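Local atomic coordinates of putative ArsC family related protein (Bacteroides fragilis, PDB entry 3GKX), a protein that is of unknown function but belongs to the ArsC family, whose thioredoxin-like fold suggests a role in thiol-based reduction, as in related arsenate reductases. Residues R98-T103 with V107-K112; K22-I25 with E30-N33; L55-F60 with E83-L88. All coordinates share one frame; numbering follows the deposited sequence. Where two conformers were deposited one is given.

Contact 1: residues R98-T103 with V107-K112; sequences RPLVVT and VLVGFK
Val101 and Leu108 face each other as the hydrogen-bonded pair of an antiparallel hairpin, each giving its N-H to the other's carbonyl. Leu108 N reaches Val101 O at 2.8 Å, lying in the plane of that carbonyl, while Val101 N to Leu108 O is 3.0 Å long and nearly straight, with 161° at the hydrogen. Two residues further along each strand, Gly110 N meets Pro99 O at 2.6 Å, almost head-on to the carbonyl but bent at the hydrogen (138°). The backbone at Gly110 has positive phi, and here the chain turns out of the strand; Pro99, opposite, follows a cis peptide bond, and its CD rests on Gly110 CA at 3.8 Å. The two carbonyls of the central pair also take CA-H contacts, Leu100 CA to Leu108 O and Val107 CA to Val101 O, both 3.2 Å. Leu100, Val102, Val107 and Val109 share one face. There Leu100 CG stands anti to the carbonyl carbon (chi1 -62°) and CD1 anti to CA, which leaves the other methyl, CD2, to turn toward the partner strand, 3.6 Å from Val109 CG1. Val102 and Val107 run side by side, CG1 to CG2 at 4.2 Å. The other face carries Val101 and Leu108, whose CB and CD1 are 4.3 Å apart. Strand 100-102 is tied on its far side to strand 7-10 by backbone bonds to Leu7 and Leu9. Helix 43-53 covers Val102 and Val107, while Pro99 and Phe111 pack on helix 15-26 across the sheet.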
loop_
_atom_site.group_PDB
_atom_site.type_symbol
_atom_site.label_atom_id
_atom_site.label_comp_id
_atom_site.label_asym_id
_atom_site.label_seq_id
_atom_site.Cartn_x
_atom_site.Cartn_y
_atom_site.Cartn_z
ATOM N N ARG B 98 13.192 -3.206 -7.925
ATOM C CA ARG B 98 14.468 -2.715 -7.404
ATOM C C ARG B 98 14.698 -1.261 -7.807
ATOM O O ARG B 98 14.204 -0.821 -8.837
ATOM C CB ARG B 98 15.620 -3.584 -7.906
ATOM C CG ARG B 98 15.887 -3.394 -9.369
ATOM C CD ARG B 98 16.253 -4.676 -10.029
ATOM N NE ARG B 98 16.517 -4.439 -11.442
ATOM C CZ ARG B 98 16.443 -5.368 -12.385
ATOM N NH1 ARG B 98 16.114 -6.605 -12.065
ATOM N NH2 ARG B 98 16.711 -5.053 -13.643
ATOM N N PRO B 99 15.432 -0.501 -6.975
ATOM C CA PRO B 99 15.985 -0.998 -5.704
ATOM C C PRO B 99 14.904 -1.035 -4.617
ATOM O O PRO B 99 13.795 -0.506 -4.832
ATOM C CB PRO B 99 17.078 0.021 -5.379
ATOM C CG PRO B 99 16.558 1.296 -5.906
ATOM C CD PRO B 99 15.701 0.945 -7.151
ATOM N N LEU B 100 15.215 -1.706 -3.509
ATOM C CA LEU B 100 14.435 -1.674 -2.265
ATOM C C LEU B 100 15.377 -1.208 -1.199
ATOM O O LEU B 100 16.563 -1.589 -1.221
ATOM C CB LEU B 100 13.973 -3.073 -1.848
ATOM C CG LEU B 100 13.068 -3.761 -2.830
ATOM C CD1 LEU B 100 12.506 -5.106 -2.287
ATOM C CD2 LEU B 100 11.963 -2.757 -3.127
ATOM N N VAL B 101 14.867 -0.423 -0.251
ATOM C CA VAL B 101 15.592 -0.056 0.969
ATOM C C VAL B 101 14.726 -0.484 2.155
ATOM O O VAL B 101 13.523 -0.250 2.170
ATOM C CB VAL B 101 15.917 1.455 1.045
ATOM C CG1 VAL B 101 16.707 1.789 2.317
ATOM C CG2 VAL B 101 16.731 1.864 -0.116
ATOM N N VAL B 102 15.343 -1.138 3.125
ATOM C CA VAL B 102 14.657 -1.694 4.284
ATOM C C VAL B 102 15.307 -1.028 5.509
ATOM O O VAL B 102 16.544 -1.044 5.640
ATOM C CB VAL B 102 14.866 -3.241 4.333
ATOM C CG1 VAL B 102 14.267 -3.873 5.581
ATOM C CG2 VAL B 102 14.322 -3.883 3.090
ATOM N N THR B 103 14.491 -0.409 6.365
ATOM C CA THR B 103 14.929 0.048 7.696
ATOM C C THR B 103 13.888 -0.458 8.684
ATOM O O THR B 103 12.887 -1.031 8.265
ATOM C CB THR B 103 14.991 1.588 7.820
ATOM O OG1 THR B 103 13.670 2.100 7.696
ATOM C CG2 THR B 103 15.837 2.223 6.682
ATOM N N VAL B 107 9.979 0.615 4.554
ATOM C CA VAL B 107 10.574 0.014 3.397
ATOM C C VAL B 107 10.214 0.845 2.193
ATOM O O VAL B 107 9.033 1.104 1.946
ATOM C CB VAL B 107 10.082 -1.461 3.192
ATOM C CG1 VAL B 107 10.518 -2.030 1.771
ATOM C CG2 VAL B 107 10.549 -2.380 4.368
ATOM N N LEU B 108 11.221 1.228 1.406
ATOM C CA LEU B 108 10.992 1.951 0.156
ATOM C C LEU B 108 11.183 1.057 -1.076
ATOM O O LEU B 108 12.104 0.225 -1.144
ATOM C CB LEU B 108 11.919 3.175 0.059
ATOM C CG LEU B 108 12.093 4.010 1.329
ATOM C CD1 LEU B 108 13.292 4.898 1.216
ATOM C CD2 LEU B 108 10.804 4.824 1.647
ATOM N N VAL B 109 10.313 1.240 -2.058
ATOM C CA VAL B 109 10.323 0.391 -3.218
ATOM C C VAL B 109 10.564 1.226 -4.471
ATOM O O VAL B 109 9.842 2.178 -4.742
ATOM C CB VAL B 109 8.977 -0.345 -3.325
ATOM C CG1 VAL B 109 8.991 -1.308 -4.516
ATOM C CG2 VAL B 109 8.648 -1.050 -1.997
ATOM N N GLY B 110 11.595 0.886 -5.231
ATOM C CA GLY B 110 12.020 1.730 -6.356
ATOM C C GLY B 110 12.636 3.027 -5.851
ATOM O O GLY B 110 12.727 3.244 -4.638
ATOM N N PHE B 111 13.038 3.896 -6.782
ATOM C CA PHE B 111 13.726 5.120 -6.417
ATOM C C PHE B 111 12.883 6.374 -6.588
ATOM O O PHE B 111 12.747 6.895 -7.691
ATOM C CB PHE B 111 15.047 5.275 -7.158
ATOM C CG PHE B 111 15.779 6.510 -6.770
ATOM C CD1 PHE B 111 16.011 6.791 -5.422
ATOM C CD2 PHE B 111 16.188 7.418 -7.727
ATOM C CE1 PHE B 111 16.653 7.958 -5.042
ATOM C CE2 PHE B 111 16.848 8.579 -7.362
ATOM C CZ PHE B 111 17.073 8.850 -6.017
ATOM N N LYS B 112 12.330 6.865 -5.483
ATOM C CA LYS B 112 11.518 8.082 -5.496
ATOM C C LYS B 112 12.111 9.071 -4.485
ATOM O O LYS B 112 11.810 8.989 -3.284
ATOM C CB LYS B 112 10.031 7.781 -5.185
ATOM C CG LYS B 112 9.406 6.543 -5.876
ATOM C CD LYS B 112 9.425 6.630 -7.430
ATOM C CE LYS B 112 8.601 7.813 -7.977
ATOM N NZ LYS B 112 8.781 8.044 -9.459
#

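Contact 2: residues K22-I25 with E30-N33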
loop_
_atom_site.group_PDB
_atom_site.type_symbol
_atom_site.label_atom_id
_atom_site.label_comp_id
_atom_site.label_asym_id
_atom_site.label_seq_id
_atom_site.Cartn_x
_atom_site.Cartn_y
_atom_site.Cartn_z
ATOM N N LYS B 22 23.692 6.529 -6.068
ATOM C CA LYS B 22 24.249 7.889 -6.124
ATOM C C LYS B 22 23.610 8.823 -5.078
ATOM O O LYS B 22 24.321 9.484 -4.326
ATOM C CB LYS B 22 24.183 8.501 -7.545
ATOM C CG LYS B 22 25.241 8.009 -8.525
ATOM C CD LYS B 22 25.002 8.623 -9.904
ATOM C CE LYS B 22 25.328 7.659 -11.016
ATOM N NZ LYS B 22 24.343 7.728 -12.156
ATOM N N TRP B 23 22.275 8.837 -5.014
ATOM C CA TRP B 23 21.540 9.587 -3.993
ATOM C C TRP B 23 21.890 9.220 -2.537
ATOM O O TRP B 23 22.100 10.116 -1.714
ATOM C CB TRP B 23 20.024 9.496 -4.233
ATOM C CG TRP B 23 19.201 10.408 -3.360
ATOM C CD1 TRP B 23 18.719 11.625 -3.693
ATOM C CD2 TRP B 23 18.783 10.163 -2.007
ATOM N NE1 TRP B 23 18.026 12.170 -2.638
ATOM C CE2 TRP B 23 18.052 11.293 -1.587
ATOM C CE3 TRP B 23 18.989 9.117 -1.102
ATOM C CZ2 TRP B 23 17.487 11.392 -0.309
ATOM C CZ3 TRP B 23 18.443 9.217 0.180
ATOM C CH2 TRP B 23 17.698 10.341 0.562
ATOM N N LEU B 24 21.964 7.930 -2.198
ATOM C CA LEU B 24 22.354 7.561 -0.818
ATOM C C LEU B 24 23.731 8.111 -0.427
ATOM O O LEU B 24 23.929 8.525 0.713
ATOM C CB LEU B 24 22.382 6.045 -0.600
ATOM C CG LEU B 24 21.112 5.204 -0.586
ATOM C CD1 LEU B 24 21.568 3.750 -0.648
ATOM C CD2 LEU B 24 20.256 5.527 0.647
ATOM N N ILE B 25 24.692 8.064 -1.341
ATOM C CA ILE B 25 26.036 8.555 -1.014
ATOM C C ILE B 25 26.055 10.086 -0.944
ATOM O O ILE B 25 26.554 10.667 0.031
ATOM C CB ILE B 25 27.127 8.023 -1.960
ATOM C CG1 ILE B 25 27.100 6.477 -1.986
ATOM C CG2 ILE B 25 28.459 8.528 -1.503
ATOM C CD1 ILE B 25 27.899 5.846 -3.140
ATOM N N GLU B 30 24.769 5.979 5.295
ATOM C CA GLU B 30 25.408 4.683 5.470
ATOM C C GLU B 30 24.352 3.598 5.291
ATOM O O GLU B 30 23.200 3.774 5.694
ATOM C CB GLU B 30 26.055 4.590 6.852
ATOM C CG GLU B 30 27.122 5.645 7.078
ATOM C CD GLU B 30 27.901 5.397 8.344
ATOM O OE1 GLU B 30 28.657 4.398 8.402
ATOM O OE2 GLU B 30 27.747 6.196 9.289
ATOM N N TYR B 31 24.746 2.500 4.655
ATOM C CA TYR B 31 23.847 1.394 4.360
ATOM C C TYR B 31 24.663 0.149 4.059
ATOM O O TYR B 31 25.886 0.204 3.858
ATOM C CB TYR B 31 22.997 1.697 3.142
ATOM C CG TYR B 31 23.795 1.808 1.856
ATOM C CD1 TYR B 31 23.906 0.722 0.980
ATOM C CD2 TYR B 31 24.470 2.996 1.526
ATOM C CE1 TYR B 31 24.653 0.837 -0.220
ATOM C CE2 TYR B 31 25.218 3.100 0.375
ATOM C CZ TYR B 31 25.292 2.024 -0.499
ATOM O OH TYR B 31 26.005 2.152 -1.656
ATOM N N THR B 32 23.966 -0.966 4.029
ATOM C CA THR B 32 24.556 -2.251 3.760
ATOM C C THR B 32 24.043 -2.663 2.387
ATOM O O THR B 32 22.822 -2.704 2.174
ATOM C CB THR B 32 24.092 -3.251 4.797
ATOM O OG1 THR B 32 24.403 -2.759 6.115
ATOM C CG2 THR B 32 24.745 -4.613 4.559
ATOM N N ASN B 33 24.967 -2.917 1.455
ATOM C CA ASN B 33 24.637 -3.373 0.091
ATOM C C ASN B 33 24.111 -4.805 0.130
ATOM O O ASN B 33 24.381 -5.556 1.087
ATOM C CB ASN B 33 25.850 -3.239 -0.850
ATOM C CG ASN B 33 25.458 -3.146 -2.344
ATOM O OD1 ASN B 33 24.795 -2.198 -2.783
ATOM N ND2 ASN B 33 25.908 -4.125 -3.132
#
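Leu24 lays a single methyl, CD1, on the face of the Tyr31 ring. It stands 3.8 Å from the ring centroid and just 12° off the normal, a CH-pi contact centred on the ring. Among the ring atoms CD2 is nearest, at 3.7 Å from Leu24 CD1, and CE2 follows closely. The two side chains meet at a slant, so CD1 makes the contact while the other methyl, CD2, is turned off the ring. Tyr31 presents a face to the helix because its CG sits between the backbone N and the carbonyl carbon (chi1 66°) and chi2 of 97° sets the ring upright to the CA-CB-CG plane. The CB bonds of both residues aim across the gap between helix and chain. At the phenol end the grip is light: Ile25 CD1 comes within 4.4 Å of Tyr31 OH, at the outer margin of the contact. Asn33 OD1 lies at the edge of the ring, in its plane, and has a weak hydrogen bond to Gln10 NE2. Phe8 of strand 7-10 meets the Tyr31 ring with the two planes nearly perpendicular and also touches Leu24. Tyr31 thus packs the outgoing chain against the last turn of helix 15-26 just before the chain enters strand 32-35. This is the return of a beta-alpha-beta crossover, strand 7-10, helix 15-26, strand 32-35, the opening unit of the thioredoxin-like fold.

Contact 3: residues L55-F60 with E83-L88; sequences LPVKKF and EEQIAL
The CB of Val57 points toward helix 82-89 and the side chain meets Gln85 and Ile86 there, its CG1 touching both. This CG1 stands anti to the backbone N (chi1 177°), which sends the methyl between the two helix residues: it lies 3.9 Å from Gln85 CB and 4.1 Å from Ile86 CG1. The Gln85 side chain crosses Val57 obliquely. With CG anti to the carbonyl carbon (chi1 -76°) and chi2 extended at 163°, the chain reaches out from the helix and brings its amide oxygen alongside the valine, OE1 to Val57 CB at 3.4 Å and to Val57 CG1 at 3.6 Å. This is a polar atom against carbon, with no hydrogen bond joining the two segments; Lys58 N, at 4.3 Å from Gln85 OE1, is too far to give one. OE1 is folded back over the residue's own CB, and the bond from Gln85 NE2 to Leu77 O is consistent with holding the amide in that rotation. Ile86 also packs on Leu46 and Val57 on Ile50, both of helix 43-53. Lys58 turns its chain away from the helix, and its NZ forms a salt bridge with Glu82 of the second subunit, where the contact borders the dimer interface. The backbone bond from Lys59 N to Pro56 O, 2.9 Å, belongs to the short 3-10 turn at 57-60. Here that turn docks on helix 82-89 in the helical part of the ArsC-family fold, whose 55-60 segment also leans on edge strand 107-109 of the thioredoxin-like sheet.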
loop_
_atom_site.group_PDB
_atom_site.type_symbol
_atom_site.label_atom_id
_atom_site.label_comp_id
_atom_site.label_asym_id
_atom_site.label_seq_id
_atom_site.Cartn_x
_atom_site.Cartn_y
_atom_site.Cartn_z
ATOM N N LEU B 55 2.516 -0.649 0.739
ATOM C CA LEU B 55 2.137 -0.784 -0.667
ATOM C C LEU B 55 1.476 -2.109 -1.029
ATOM O O LEU B 55 1.726 -3.097 -0.345
ATOM C CB LEU B 55 3.352 -0.673 -1.550
ATOM C CG LEU B 55 4.163 0.597 -1.626
ATOM C CD1 LEU B 55 5.413 0.246 -2.435
ATOM C CD2 LEU B 55 3.329 1.715 -2.276
ATOM N N PRO B 56 0.647 -2.132 -2.133
ATOM C CA PRO B 56 0.142 -3.383 -2.667
ATOM C C PRO B 56 1.262 -4.345 -3.074
ATOM O O PRO B 56 2.364 -3.938 -3.474
ATOM C CB PRO B 56 -0.695 -2.940 -3.910
ATOM C CG PRO B 56 -1.047 -1.518 -3.653
ATOM C CD PRO B 56 0.143 -0.975 -2.905
ATOM N N VAL B 57 0.982 -5.627 -2.968
ATOM C CA VAL B 57 2.011 -6.591 -3.199
ATOM C C VAL B 57 2.432 -6.560 -4.644
ATOM O O VAL B 57 3.604 -6.818 -4.932
ATOM C CB VAL B 57 1.573 -7.996 -2.821
ATOM C CG1 VAL B 57 2.707 -9.011 -3.161
ATOM C CG2 VAL B 57 1.228 -8.015 -1.324
ATOM N N LYS B 58 1.506 -6.222 -5.552
ATOM C CA LYS B 58 1.899 -6.066 -6.970
ATOM C C LYS B 58 2.987 -5.013 -7.212
ATOM O O LYS B 58 3.750 -5.147 -8.161
ATOM C CB LYS B 58 0.687 -5.881 -7.891
ATOM C CG LYS B 58 -0.250 -4.793 -7.484
ATOM C CD LYS B 58 -1.436 -4.791 -8.411
ATOM C CE LYS B 58 -2.377 -3.648 -8.091
ATOM N NZ LYS B 58 -2.694 -3.580 -6.671
ATOM N N LYS B 59 3.089 -4.008 -6.327
ATOM C CA LYS B 59 4.103 -2.948 -6.454
ATOM C C LYS B 59 5.519 -3.453 -6.204
ATOM O O LYS B 59 6.495 -2.740 -6.437
ATOM C CB LYS B 59 3.829 -1.764 -5.516
ATOM C CG LYS B 59 2.555 -0.935 -5.782
ATOM C CD LYS B 59 2.518 -0.430 -7.186
ATOM C CE LYS B 59 2.165 1.036 -7.251
ATOM N NZ LYS B 59 2.495 1.527 -8.650
ATOM N N PHE B 60 5.632 -4.673 -5.711
ATOM C CA PHE B 60 6.946 -5.286 -5.496
ATOM C C PHE B 60 7.391 -6.081 -6.702
ATOM O O PHE B 60 8.396 -6.790 -6.633
ATOM C CB PHE B 60 6.920 -6.192 -4.273
ATOM C CG PHE B 60 7.098 -5.443 -2.978
ATOM C CD1 PHE B 60 8.287 -5.571 -2.237
ATOM C CD2 PHE B 60 6.090 -4.577 -2.511
ATOM C CE1 PHE B 60 8.461 -4.860 -1.023
ATOM C CE2 PHE B 60 6.266 -3.882 -1.330
ATOM C CZ PHE B 60 7.454 -4.030 -0.582
ATOM N N GLU B 83 -0.745 -14.461 -0.548
ATOM C CA GLU B 83 0.063 -15.666 -0.272
ATOM C C GLU B 83 0.772 -16.148 -1.552
ATOM O O GLU B 83 1.997 -16.257 -1.563
ATOM C CB GLU B 83 -0.757 -16.832 0.314
ATOM C CG GLU B 83 -1.197 -16.696 1.785
ATOM C CD GLU B 83 -0.043 -16.452 2.793
ATOM O OE1 GLU B 83 1.032 -17.117 2.694
ATOM O OE2 GLU B 83 -0.227 -15.601 3.711
ATOM N N GLU B 84 0.015 -16.388 -2.622
ATOM C CA GLU B 84 0.610 -16.857 -3.891
ATOM C C GLU B 84 1.606 -15.868 -4.528
ATOM O O GLU B 84 2.709 -16.262 -4.938
ATOM C CB GLU B 84 -0.460 -17.268 -4.887
ATOM C CG GLU B 84 -1.404 -18.328 -4.344
ATOM C CD GLU B 84 -2.623 -18.533 -5.220
ATOM O OE1 GLU B 84 -3.017 -17.587 -5.940
ATOM O OE2 GLU B 84 -3.183 -19.665 -5.209
ATOM N N GLN B 85 1.212 -14.595 -4.617
ATOM C CA GLN B 85 2.114 -13.529 -5.068
ATOM C C GLN B 85 3.428 -13.463 -4.262
ATOM O O GLN B 85 4.490 -13.323 -4.842
ATOM C CB GLN B 85 1.415 -12.171 -5.005
ATOM C CG GLN B 85 0.409 -11.919 -6.120
ATOM C CD GLN B 85 -0.513 -10.778 -5.790
ATOM O OE1 GLN B 85 -0.320 -10.096 -4.795
ATOM N NE2 GLN B 85 -1.533 -10.568 -6.615
ATOM N N ILE B 86 3.352 -13.560 -2.930
ATOM C CA ILE B 86 4.567 -13.536 -2.102
ATOM C C ILE B 86 5.429 -14.790 -2.319
ATOM O O ILE B 86 6.650 -14.670 -2.486
ATOM C CB ILE B 86 4.263 -13.307 -0.600
ATOM C CG1 ILE B 86 3.591 -11.936 -0.389
ATOM C CG2 ILE B 86 5.519 -13.487 0.223
ATOM C CD1 ILE B 86 3.115 -11.653 1.065
ATOM N N ALA B 87 4.791 -15.967 -2.325
ATOM C CA ALA B 87 5.445 -17.248 -2.629
ATOM C C ALA B 87 6.190 -17.210 -3.946
ATOM O O ALA B 87 7.313 -17.706 -4.011
ATOM C CB ALA B 87 4.448 -18.410 -2.624
ATOM N N LEU B 88 5.579 -16.621 -4.974
ATOM C CA LEU B 88 6.214 -16.452 -6.290
ATOM C C LEU B 88 7.421 -15.535 -6.224
ATOM O O LEU B 88 8.513 -15.889 -6.699
ATOM C CB LEU B 88 5.230 -15.846 -7.291
ATOM C CG LEU B 88 5.766 -15.565 -8.702
ATOM C CD1 LEU B 88 6.110 -16.864 -9.478
ATOM C CD2 LEU B 88 4.779 -14.726 -9.505
#

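In the fold
Contact 1 is the buried one, set near the centre of the chain and held by backbone hydrogen bonds between two sheet strands; contacts 2 and 3 are partly buried and have no hydrogen bond between their segments. Contact 2 joins the same sheet from its other margin, through strand 32-35, and meets contact 1 where Phe111 CZ packs on Trp23 CB at 3.5 Å. Contact 3 reaches contact 1 through Val109, whose CG2 lies 3.5 Å from Phe60 CZ. Contacts 2 and 3 lie on opposite sides of the chain's centre, their nearest atoms about 15 Å apart: one rests on an aromatic face, the other on aliphatic groups and an amide beside the second subunit.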